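3-oxoacyl-(acyl-carrier protein) synthase II (Thermus thermophilus, PDB 1J3N) catalyses the condensation of an acyl group with malonyl-acyl-carrier protein to give 3-oxoacyl-acyl-carrier protein, the chain-lengthening step of fatty acid synthesis. Local coordinates at the interface of chains A and B. Sequence-based numbering; all coordinates share one arbitrary frame. Chains: chain A/B, 3-oxoacyl-(acyl-carrier protein) synthase II.

Contact 1: the interface of chains A and B. Residues chain A 96, 151-153; chain B 260-261, 283.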
# COMPACT_ATOMS: atom_id res chain seq x y z
N GLU A 96 1.49 17.07 -14.38
CA GLU A 96 0.77 17.26 -13.12
C GLU A 96 -0.52 16.47 -13.08
O GLU A 96 -1.09 16.27 -12.01
CB GLU A 96 0.43 18.73 -12.90
CG GLU A 96 1.62 19.66 -12.85
CD GLU A 96 1.26 21.02 -12.27
OE1 GLU A 96 0.19 21.56 -12.64
OE2 GLU A 96 2.04 21.55 -11.46
N THR A 151 3.97 14.31 -11.94
CA THR A 151 3.82 14.86 -10.59
C THR A 151 2.42 14.74 -9.98
O THR A 151 2.11 15.39 -8.98
CB THR A 151 4.24 16.34 -10.55
OG1 THR A 151 3.42 17.10 -11.45
CG2 THR A 151 5.71 16.49 -10.97
N GLY A 152 1.58 13.91 -10.61
CA GLY A 152 0.26 13.67 -10.07
C GLY A 152 0.43 12.72 -8.89
O GLY A 152 1.55 12.24 -8.65
N PRO A 153 -0.63 12.43 -8.13
CA PRO A 153 -0.52 11.52 -6.97
C PRO A 153 0.30 10.26 -7.27
O PRO A 153 0.12 9.63 -8.30
CB PRO A 153 -1.98 11.21 -6.66
CG PRO A 153 -2.66 12.51 -6.96
CD PRO A 153 -2.01 12.92 -8.28
N ARG B 260 -2.36 15.17 -2.90
CA ARG B 260 -1.16 14.36 -3.13
C ARG B 260 -0.41 14.78 -4.40
O ARG B 260 -0.98 15.35 -5.32
CB ARG B 260 -1.52 12.88 -3.25
CG ARG B 260 -1.95 12.22 -1.95
CD ARG B 260 -2.29 10.75 -2.19
NE ARG B 260 -3.44 10.60 -3.08
CZ ARG B 260 -3.96 9.44 -3.46
NH1 ARG B 260 -3.43 8.30 -3.04
NH2 ARG B 260 -5.01 9.42 -4.28
N SER B 261 0.89 14.48 -4.42
CA SER B 261 1.73 14.80 -5.56
C SER B 261 3.02 14.01 -5.42
O SER B 261 3.23 13.34 -4.41
CB SER B 261 2.07 16.28 -5.60
OG SER B 261 2.94 16.62 -4.54
N ARG B 283 -3.37 21.24 -3.53
CA ARG B 283 -4.40 20.27 -3.90
C ARG B 283 -5.33 19.93 -2.75
O ARG B 283 -6.53 19.77 -2.95
CB ARG B 283 -3.74 19.01 -4.45
CG ARG B 283 -3.21 19.23 -5.84
CD ARG B 283 -2.32 18.10 -6.31
NE ARG B 283 -2.11 18.23 -7.75
CZ ARG B 283 -1.26 17.51 -8.46
NH1 ARG B 283 -0.50 16.59 -7.88
NH2 ARG B 283 -1.17 17.72 -9.76
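A:Pro153 packs its ring against the aliphatic start of B:Arg260, and this pair is the apolar centre of the patch, a part of the homodimer interface. The two side chains lie crosswise, with CB of A:Pro153 lying 3.8 Å from CB of B:Arg260. The chain of B:Arg260 bends at its third torsion (chi3 -64°), and its NE stays 3.9 Å from CB of A:Pro153, so the proline touches the arginine both at its root and near its head. CG of A:Pro153 also rests 3.7 Å from the backbone O of B:Arg260, in strand 253-262.

Outside this centre, B:Arg283 reaches across from helix 275-288, its chain extended from CG to NE, and its guanidinium clasps two backbone carbonyls of the other subunit. NH2 of B:Arg283 donates to O of A:Glu96 at 2.7 Å, a bent bond (121° at H). NH1 of B:Arg283 donates to O of A:Thr151 at 3.1 Å and follows a straighter path. Both acceptors lie out of the guanidinium plane.

Within chain B, NH1 of B:Arg283 also donates to O of B:Arg260 at 2.9 Å, which ties the helix to the strand that meets the proline and helps fix the head group's rotation. A leucine at B:Arg283 would probably leave the carbonyls of A:Glu96, A:Thr151 and B:Arg260 without this donor. The bond to B:Arg260 lies in the carbonyl plane, on a lone pair of the B:Arg260 oxygen.

Contact 2: the interface of chains A and B. Residues chain A 129, 132-133; chain B 199-200, 202-203, 267-268.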
# COMPACT_ATOMS: atom_id res chain seq x y z
N PRO A 129 23.81 2.15 1.67
CA PRO A 129 22.93 3.31 1.89
C PRO A 129 21.79 3.30 0.88
O PRO A 129 20.92 4.18 0.90
CB PRO A 129 23.87 4.50 1.72
CG PRO A 129 24.89 4.00 0.75
CD PRO A 129 25.15 2.58 1.25
N ILE A 132 17.41 0.79 1.88
CA ILE A 132 16.04 1.29 2.03
C ILE A 132 15.39 1.67 0.69
O ILE A 132 14.31 1.17 0.36
CB ILE A 132 15.97 2.50 3.00
CG1 ILE A 132 16.42 2.08 4.40
CG2 ILE A 132 14.55 3.07 3.05
CD1 ILE A 132 15.65 0.89 4.95
N PRO A 133 16.03 2.55 -0.09
CA PRO A 133 15.50 2.99 -1.39
C PRO A 133 15.28 1.85 -2.39
O PRO A 133 14.42 1.94 -3.26
CB PRO A 133 16.56 3.97 -1.89
CG PRO A 133 17.16 4.51 -0.64
CD PRO A 133 17.27 3.29 0.23
N ALA B 199 20.64 1.14 8.73
CA ALA B 199 20.43 1.49 7.34
C ALA B 199 20.12 2.98 7.18
O ALA B 199 20.59 3.61 6.23
CB ALA B 199 19.29 0.66 6.76
N PHE B 200 19.34 3.53 8.10
CA PHE B 200 19.01 4.95 8.04
C PHE B 200 20.22 5.80 8.42
O PHE B 200 20.40 6.91 7.92
CB PHE B 200 17.82 5.26 8.95
CG PHE B 200 16.47 4.92 8.35
CD1 PHE B 200 15.89 5.75 7.40
CD2 PHE B 200 15.79 3.77 8.74
CE1 PHE B 200 14.64 5.45 6.84
CE2 PHE B 200 14.53 3.46 8.19
CZ PHE B 200 13.96 4.30 7.24
N VAL B 202 23.46 4.98 7.87
CA VAL B 202 24.42 5.02 6.77
C VAL B 202 23.95 6.00 5.70
O VAL B 202 24.76 6.59 4.99
CB VAL B 202 24.63 3.62 6.12
CG1 VAL B 202 25.32 2.68 7.11
CG2 VAL B 202 23.31 3.04 5.66
N MET B 203 22.63 6.19 5.61
CA MET B 203 22.07 7.13 4.65
C MET B 203 22.20 8.55 5.17
O MET B 203 21.85 9.50 4.48
CB MET B 203 20.59 6.85 4.41
CG MET B 203 20.27 5.60 3.62
SD MET B 203 18.47 5.52 3.33
CE MET B 203 17.92 5.03 4.89
N ILE B 267 15.52 9.72 -5.34
CA ILE B 267 15.15 8.58 -4.49
C ILE B 267 15.05 8.86 -2.99
O ILE B 267 14.21 8.27 -2.30
CB ILE B 267 16.11 7.37 -4.68
CG1 ILE B 267 17.56 7.79 -4.44
CG2 ILE B 267 15.94 6.78 -6.07
CD1 ILE B 267 18.52 6.61 -4.29
N THR B 268 15.90 9.74 -2.48
CA THR B 268 15.87 10.08 -1.06
C THR B 268 15.96 11.58 -0.81
O THR B 268 15.64 12.05 0.28
CB THR B 268 17.02 9.40 -0.28
OG1 THR B 268 18.28 9.83 -0.81
CG2 THR B 268 16.91 7.88 -0.39
O HOH W 1 19.81 2.35 3.43
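Apolar packing between A:Ile132 and B:Met203 leads this patch of the homodimer interface. Their side chains cross nearly perpendicularly, and the methyl CE of B:Met203 presses on CG1 of A:Ile132 at 3.3 Å, closer than two carbons normally settle. The bend at the end of the methionine chain (chi3 -76°) turns CE toward the isoleucine, while SD of B:Met203 lies 4.0 Å from CD of A:Pro133. From helix 194-202, CB of B:Ala199 meets CG1 of A:Ile132 at 4.0 Å.

Further pairs flank this core. CG2 of B:Thr268 presses on CG of A:Pro133 at 3.4 Å, again close, and CD1 of B:Ile267 approaches CB of A:Pro133 at 4.1 Å. On the other flank, CG2 of B:Val202 lies 3.8 Å from CA of A:Pro129.

One polar link runs through a water: O of water 1 lies 3.3 Å from the backbone N of A:Ile132, in a nearly straight line through the N-H (175° at H), and 3.2 Å from the backbone O of B:Ala199. Both steps are long, so the bridge from helix 131-135 of one subunit to helix 194-202 of the other is probably a light one.

Together, the close-fitting side chains and the bridging water probably help to keep these helices in register across the dimer.

Contact 3: the interface of chains A and B. Residues chain A 43-45, 194-195, 198-199; chain B 119, 124-125.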
# COMPACT_ATOMS: atom_id res chain seq x y z
N ALA A 43 18.32 -27.86 -3.19
CA ALA A 43 17.99 -28.24 -1.82
C ALA A 43 16.52 -28.05 -1.41
O ALA A 43 16.07 -28.64 -0.43
CB ALA A 43 18.89 -27.48 -0.85
N LEU A 44 15.77 -27.24 -2.16
CA LEU A 44 14.37 -26.98 -1.84
C LEU A 44 13.38 -28.06 -2.28
O LEU A 44 13.68 -28.86 -3.17
CB LEU A 44 13.92 -25.65 -2.46
CG LEU A 44 14.63 -24.36 -2.03
CD1 LEU A 44 13.98 -23.17 -2.73
CD2 LEU A 44 14.54 -24.20 -0.53
N PRO A 45 12.19 -28.11 -1.64
CA PRO A 45 11.15 -29.10 -1.98
C PRO A 45 10.38 -28.68 -3.22
O PRO A 45 9.75 -29.51 -3.88
CB PRO A 45 10.28 -29.11 -0.72
CG PRO A 45 10.38 -27.71 -0.23
CD PRO A 45 11.87 -27.44 -0.37
N PRO A 194 15.58 -17.83 -2.96
CA PRO A 194 15.68 -18.96 -2.03
C PRO A 194 14.78 -18.81 -0.80
O PRO A 194 14.05 -19.73 -0.43
CB PRO A 194 17.16 -18.96 -1.64
CG PRO A 194 17.83 -18.37 -2.85
CD PRO A 194 16.90 -17.27 -3.28
N MET A 195 14.84 -17.63 -0.19
CA MET A 195 14.06 -17.35 1.01
C MET A 195 12.56 -17.27 0.84
O MET A 195 11.82 -17.65 1.74
CB MET A 195 14.57 -16.07 1.68
CG MET A 195 13.79 -15.66 2.91
SD MET A 195 14.65 -14.36 3.83
CE MET A 195 14.08 -14.70 5.47
N GLY A 198 11.30 -20.71 -0.28
CA GLY A 198 11.50 -21.54 0.89
C GLY A 198 10.38 -21.31 1.89
O GLY A 198 9.80 -22.26 2.43
N ALA A 199 10.07 -20.04 2.12
CA ALA A 199 9.01 -19.65 3.05
C ALA A 199 7.64 -20.18 2.65
O ALA A 199 6.89 -20.69 3.49
CB ALA A 199 8.98 -18.13 3.16
N PHE B 119 17.27 -18.16 7.86
CA PHE B 119 17.54 -18.53 6.48
C PHE B 119 19.04 -18.66 6.21
O PHE B 119 19.51 -19.68 5.70
CB PHE B 119 16.94 -17.47 5.54
CG PHE B 119 17.42 -17.57 4.12
CD1 PHE B 119 17.13 -18.70 3.35
CD2 PHE B 119 18.18 -16.55 3.56
CE1 PHE B 119 17.60 -18.80 2.05
CE2 PHE B 119 18.66 -16.65 2.25
CZ PHE B 119 18.36 -17.78 1.49
N PRO B 124 16.90 -22.27 3.89
CA PRO B 124 15.53 -21.93 3.52
C PRO B 124 14.46 -22.94 3.93
O PRO B 124 13.27 -22.66 3.80
CB PRO B 124 15.61 -21.76 2.01
CG PRO B 124 16.70 -22.72 1.63
CD PRO B 124 17.73 -22.46 2.69
N ASN B 125 14.87 -24.11 4.42
CA ASN B 125 13.88 -25.10 4.84
C ASN B 125 13.68 -25.05 6.35
O ASN B 125 12.87 -25.80 6.90
CB ASN B 125 14.31 -26.51 4.42
CG ASN B 125 14.48 -26.67 2.92
OD1 ASN B 125 13.62 -26.27 2.14
ND2 ASN B 125 15.59 -27.26 2.51
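The side-chain amide of B:Asn125 makes a polar link, its ND2 donating to the backbone O of A:Ala43 at 3.3 Å. The bond is fairly straight (156° at H), but the donor sits well above the carbonyl plane and off the lone pairs, which suggests a modest hold. With CG anti to its own carbonyl carbon (chi1 -60°), the asparagine extends its amide along segment 43-45. The other end of that amide, OD1 of B:Asn125, meets CD of A:Pro45 at 3.3 Å and also borders CD2 of A:Leu44; the asparagine and A:Pro45 run antiparallel alongside one another.

Beside it, A:Leu44 lies crosswise over B:Pro124. The branch CD2 of A:Leu44 lies 3.4 Å from the ring atom CG of B:Pro124, a tight fit. CB of B:Pro124 in turn faces the backbone O of A:Pro194 at 3.5 Å.

B:Phe119, from helix 109-122, lays one face against the start of helix 194-202. CB of A:Met195 stands over the centre of the B:Phe119 ring, 3.9 Å from its centroid, in a CH-pi contact. CG anti to the backbone N (chi1 177°) sends the rest of the methionine chain onward, bringing CE of A:Met195 to 4.0 Å from CB of B:Phe119. At the far end of the ring, CZ of B:Phe119 touches CB of A:Pro194 at 3.6 Å.

This patch joins segment 119-125 of one subunit to both a loop and a helix start of the other, and probably helps to hold the homodimer together.

All three patches belong to one two-fold symmetric homodimer interface, so each has a twin with the chains exchanged. Measured between the centres of their C-alpha atoms, contact 1 lies about 24 Å from contact 2, contact 2 about 28 Å from contact 3, and contact 1 about 41 Å from contact 3. Contacts 2 and 3 share helix 194-202, used by chain B in the former and by chain A in the latter, although the alanine that meets water in contact 2 has a counterpart, A:Ala199, that hides no surface in contact 3. The same helix therefore serves at separate places, which spreads subunit attachment over a long surface.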